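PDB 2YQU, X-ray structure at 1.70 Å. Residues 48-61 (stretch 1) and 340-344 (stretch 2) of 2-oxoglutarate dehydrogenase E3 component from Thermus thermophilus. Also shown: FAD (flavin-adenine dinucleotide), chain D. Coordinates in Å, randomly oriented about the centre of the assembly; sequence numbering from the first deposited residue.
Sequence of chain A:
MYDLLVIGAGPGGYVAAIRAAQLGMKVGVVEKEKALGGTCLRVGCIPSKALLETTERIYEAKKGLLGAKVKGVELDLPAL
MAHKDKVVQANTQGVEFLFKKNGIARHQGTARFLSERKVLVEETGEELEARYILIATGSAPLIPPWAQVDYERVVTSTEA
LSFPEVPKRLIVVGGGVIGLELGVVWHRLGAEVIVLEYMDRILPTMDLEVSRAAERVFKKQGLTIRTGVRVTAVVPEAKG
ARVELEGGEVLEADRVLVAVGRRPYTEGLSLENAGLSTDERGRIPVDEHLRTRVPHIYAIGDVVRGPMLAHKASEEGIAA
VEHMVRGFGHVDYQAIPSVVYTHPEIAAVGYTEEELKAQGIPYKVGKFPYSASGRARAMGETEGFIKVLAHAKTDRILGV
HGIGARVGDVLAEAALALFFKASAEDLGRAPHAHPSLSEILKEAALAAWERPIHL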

# COMPACT_ATOMS: atom_id res chain seq x y z
N SER A 48 11.71 -5.22 15.00
CA SER A 48 10.32 -5.47 15.37
C SER A 48 9.50 -5.76 14.12
O SER A 48 8.67 -6.67 14.13
CB SER A 48 9.71 -4.33 16.19
OG SER A 48 9.81 -3.08 15.54
N LYS A 49 9.73 -5.00 13.05
CA LYS A 49 9.01 -5.26 11.79
C LYS A 49 9.42 -6.58 11.15
O LYS A 49 8.57 -7.26 10.57
CB LYS A 49 9.10 -4.08 10.82
CG LYS A 49 7.84 -3.17 10.85
CD LYS A 49 7.37 -2.86 12.29
CE LYS A 49 7.96 -1.63 12.87
NZ LYS A 49 7.67 -1.49 14.37
N ALA A 50 10.68 -6.97 11.28
CA ALA A 50 11.13 -8.30 10.84
C ALA A 50 10.32 -9.40 11.52
O ALA A 50 9.81 -10.31 10.86
CB ALA A 50 12.63 -8.48 11.10
N LEU A 51 10.15 -9.27 12.83
CA LEU A 51 9.40 -10.24 13.61
C LEU A 51 7.92 -10.19 13.27
O LEU A 51 7.28 -11.22 13.17
CB LEU A 51 9.58 -10.02 15.11
CG LEU A 51 10.97 -10.37 15.68
CD1 LEU A 51 10.97 -10.08 17.16
CD2 LEU A 51 11.37 -11.81 15.43
N LEU A 52 7.38 -8.99 13.08
CA LEU A 52 5.96 -8.85 12.78
C LEU A 52 5.58 -9.41 11.41
O LEU A 52 4.56 -10.10 11.27
CB LEU A 52 5.53 -7.38 12.87
CG LEU A 52 5.35 -6.87 14.30
CD1 LEU A 52 5.49 -5.36 14.34
CD2 LEU A 52 4.00 -7.31 14.88
N GLU A 53 6.38 -9.11 10.39
CA GLU A 53 6.07 -9.56 9.03
C GLU A 53 6.13 -11.08 8.95
O GLU A 53 5.25 -11.70 8.36
CB GLU A 53 7.04 -8.95 8.02
CG GLU A 53 6.82 -7.46 7.78
CD GLU A 53 5.62 -7.17 6.90
OE1 GLU A 53 5.45 -6.00 6.50
OE2 GLU A 53 4.86 -8.09 6.58
N THR A 54 7.16 -11.67 9.55
CA THR A 54 7.38 -13.12 9.48
C THR A 54 6.38 -13.88 10.33
O THR A 54 5.86 -14.90 9.89
CB THR A 54 8.82 -13.50 9.89
OG1 THR A 54 9.20 -12.84 11.10
CG2 THR A 54 9.82 -13.02 8.84
N THR A 55 6.10 -13.41 11.54
CA THR A 55 5.14 -14.11 12.40
C THR A 55 3.75 -13.99 11.83
O THR A 55 2.94 -14.89 12.00
CB THR A 55 5.14 -13.59 13.86
OG1 THR A 55 4.98 -12.17 13.89
CG2 THR A 55 6.46 -13.89 14.54
N GLU A 56 3.46 -12.90 11.13
CA GLU A 56 2.15 -12.73 10.53
C GLU A 56 1.88 -13.85 9.52
O GLU A 56 0.79 -14.41 9.50
CB GLU A 56 2.01 -11.37 9.85
CG GLU A 56 0.57 -10.99 9.53
CD GLU A 56 0.29 -10.96 8.05
OE1 GLU A 56 -0.19 -9.91 7.56
OE2 GLU A 56 0.53 -11.98 7.37
N ARG A 57 2.87 -14.15 8.68
CA ARG A 57 2.74 -15.23 7.68
C ARG A 57 2.56 -16.57 8.37
O ARG A 57 1.72 -17.38 7.97
CB ARG A 57 3.99 -15.29 6.78
CG ARG A 57 3.87 -14.52 5.49
CD ARG A 57 3.93 -13.04 5.66
NE ARG A 57 2.74 -12.34 5.15
CZ ARG A 57 2.49 -11.05 5.36
NH1 ARG A 57 1.38 -10.51 4.86
NH2 ARG A 57 3.31 -10.29 6.10
N ILE A 58 3.36 -16.80 9.40
CA ILE A 58 3.29 -18.03 10.18
C ILE A 58 1.89 -18.19 10.80
O ILE A 58 1.28 -19.25 10.69
CB ILE A 58 4.39 -18.03 11.27
CG1 ILE A 58 5.75 -18.27 10.61
CG2 ILE A 58 4.14 -19.10 12.35
CD1 ILE A 58 6.92 -17.86 11.46
N TYR A 59 1.39 -17.11 11.40
CA TYR A 59 0.12 -17.14 12.10
C TYR A 59 -1.02 -17.46 11.14
O TYR A 59 -1.87 -18.28 11.46
CB TYR A 59 -0.14 -15.79 12.79
CG TYR A 59 -1.30 -15.78 13.77
CD1 TYR A 59 -1.35 -16.69 14.83
CD2 TYR A 59 -2.33 -14.85 13.66
CE1 TYR A 59 -2.41 -16.68 15.74
CE2 TYR A 59 -3.38 -14.83 14.57
CZ TYR A 59 -3.42 -15.74 15.61
OH TYR A 59 -4.46 -15.73 16.51
N GLU A 60 -1.01 -16.84 9.96
CA GLU A 60 -2.09 -17.06 8.99
C GLU A 60 -2.09 -18.50 8.48
O GLU A 60 -3.15 -19.09 8.31
CB GLU A 60 -1.99 -16.10 7.79
CG GLU A 60 -2.29 -14.63 8.10
CD GLU A 60 -3.71 -14.39 8.60
OE1 GLU A 60 -3.87 -13.57 9.53
OE2 GLU A 60 -4.65 -15.01 8.07
N ALA A 61 -0.90 -19.06 8.26
CA ALA A 61 -0.78 -20.45 7.81
C ALA A 61 -1.26 -21.43 8.90
O ALA A 61 -1.85 -22.46 8.59
CB ALA A 61 0.66 -20.76 7.41
N VAL A 340 0.77 1.30 13.44
CA VAL A 340 1.00 0.12 14.24
C VAL A 340 1.03 -1.07 13.28
O VAL A 340 0.08 -1.28 12.53
CB VAL A 340 -0.13 -0.09 15.26
CG1 VAL A 340 0.18 -1.27 16.18
CG2 VAL A 340 -0.39 1.19 16.07
N TYR A 341 2.11 -1.84 13.31
CA TYR A 341 2.39 -2.84 12.26
C TYR A 341 1.95 -4.26 12.62
O TYR A 341 2.56 -5.26 12.23
CB TYR A 341 3.86 -2.77 11.87
CG TYR A 341 4.16 -1.46 11.19
CD1 TYR A 341 4.86 -0.45 11.84
CD2 TYR A 341 3.67 -1.20 9.91
CE1 TYR A 341 5.11 0.77 11.21
CE2 TYR A 341 3.91 0.01 9.29
CZ TYR A 341 4.64 0.98 9.93
OH TYR A 341 4.85 2.18 9.29
N THR A 342 0.86 -4.32 13.37
CA THR A 342 0.11 -5.54 13.59
C THR A 342 -0.67 -5.88 12.32
O THR A 342 -0.55 -5.20 11.31
CB THR A 342 -0.86 -5.33 14.78
OG1 THR A 342 -1.55 -4.08 14.61
CG2 THR A 342 -0.11 -5.17 16.11
N HIS A 343 -1.43 -6.96 12.36
CA HIS A 343 -2.41 -7.26 11.32
C HIS A 343 -3.73 -7.47 12.04
O HIS A 343 -3.87 -8.43 12.80
CB HIS A 343 -2.02 -8.50 10.51
CG HIS A 343 -3.02 -8.87 9.45
ND1 HIS A 343 -2.78 -8.66 8.11
CD2 HIS A 343 -4.25 -9.42 9.54
CE1 HIS A 343 -3.83 -9.07 7.42
NE2 HIS A 343 -4.74 -9.53 8.26
N PRO A 344 -4.71 -6.59 11.84
CA PRO A 344 -4.65 -5.48 10.89
C PRO A 344 -3.69 -4.38 11.32
O PRO A 344 -3.36 -4.28 12.49
CB PRO A 344 -6.09 -4.94 10.93
CG PRO A 344 -6.57 -5.26 12.29
CD PRO A 344 -5.97 -6.59 12.60
PA FAD D . 17.59 7.16 18.41
O1A FAD D . 17.28 6.60 19.75
O2A FAD D . 17.14 6.26 17.26
O5B FAD D . 19.16 7.46 18.33
C5B FAD D . 19.81 8.08 19.42
C4B FAD D . 21.24 7.59 19.42
O4B FAD D . 22.01 8.48 20.21
C3B FAD D . 21.40 6.20 20.03
O3B FAD D . 22.00 5.33 19.10
C2B FAD D . 22.30 6.42 21.24
O2B FAD D . 23.23 5.37 21.39
C1B FAD D . 22.98 7.74 20.91
N9A FAD D . 23.40 8.57 22.04
C8A FAD D . 22.64 9.04 23.08
N7A FAD D . 23.41 9.82 23.86
C5A FAD D . 24.66 9.86 23.34
C6A FAD D . 25.83 10.49 23.72
N6A FAD D . 25.88 11.37 24.71
N1A FAD D . 26.94 10.31 22.93
C2A FAD D . 26.93 9.54 21.79
N3A FAD D . 25.76 8.93 21.42
C4A FAD D . 24.65 9.08 22.19
N1 FAD D . 9.35 4.34 15.18
C2 FAD D . 8.71 4.37 13.96
O2 FAD D . 8.57 5.43 13.34
N3 FAD D . 8.21 3.21 13.43
C4 FAD D . 8.33 2.02 14.10
O4 FAD D . 8.05 1.00 13.49
C4X FAD D . 8.98 1.96 15.33
N5 FAD D . 9.12 0.76 16.01
C5X FAD D . 9.78 0.75 17.24
C6 FAD D . 9.91 -0.47 17.92
C7 FAD D . 10.57 -0.50 19.16
C7M FAD D . 10.79 -1.84 19.82
C8 FAD D . 11.10 0.67 19.70
C8M FAD D . 12.08 0.62 20.84
C9 FAD D . 10.97 1.87 19.01
C9A FAD D . 10.30 1.92 17.78
N10 FAD D . 10.15 3.13 17.10
C10 FAD D . 9.49 3.14 15.87
C1' FAD D . 10.57 4.45 17.68
C2' FAD D . 11.92 4.83 17.07
O2' FAD D . 12.90 3.84 17.35
C3' FAD D . 12.40 6.21 17.52
O3' FAD D . 11.37 7.16 17.32
C4' FAD D . 13.62 6.65 16.73
O4' FAD D . 14.67 5.73 16.89
C5' FAD D . 14.05 8.06 17.15
O5' FAD D . 15.23 8.43 16.47
P FAD D . 16.29 9.43 17.15
O1P FAD D . 17.37 9.74 16.17
O2P FAD D . 15.59 10.64 17.77
O3P FAD D . 16.94 8.63 18.39

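A single face of a helix packs against a short irregular segment in a small, mostly buried side-chain contact, apolar beside the flavin and polar further along. The two stretches cover only 305 Å² between them, and the residues that supply the helical side, Lys-49, Leu-52, Glu-56 and Glu-60, recur at steps of three or four, so one stripe of the helix does the work. All four direct their CA-to-CB bonds toward the segment, which answers with Tyr-341 and His-343, while Thr-342 between them points away.

Tyr-341 gives the largest share of covered surface. Its ring meets the aliphatic part of Lys-49, with CE of Lys-49 3.5 Å from CD1 of Tyr-341. Lysine suits this place because it carries a methylene chain past the ring and a charged end beyond it: Lys-49 NZ donates to Ser-48 OG at 2.9 Å and to N5 of FAD at 3.1 Å, so its amine is satisfied despite burial. Leu-52 fills the next position, its CD1 lying 3.9 Å from CB of Tyr-341 and 3.6 Å from the Tyr-341 backbone O. A branched apolar side chain can pack there against both the side chain and the main chain of the loop.

One turn on, the chemistry changes. The t rotamers at chi1 of Glu-56 and His-343 accompany an approach of 2.9 Å between Glu-56 OE1 and His-343 ND1, the closest across the interface. Glu-60 adds a looser contact, OE1 to CD2 of His-343 at 4.2 Å. Here the residues are partly exposed, a setting that tolerates carboxylates. Within the helix, Arg-57 NH1 lies 3.0 Å from Glu-56 OE2, a salt bridge of charges alone, since the oxygen sits well out of the guanidinium plane. In the loop, Thr-342 OG1 donates to Pro-344 O at 2.8 Å, tying the segment to itself across the cis peptide bond before Pro-344.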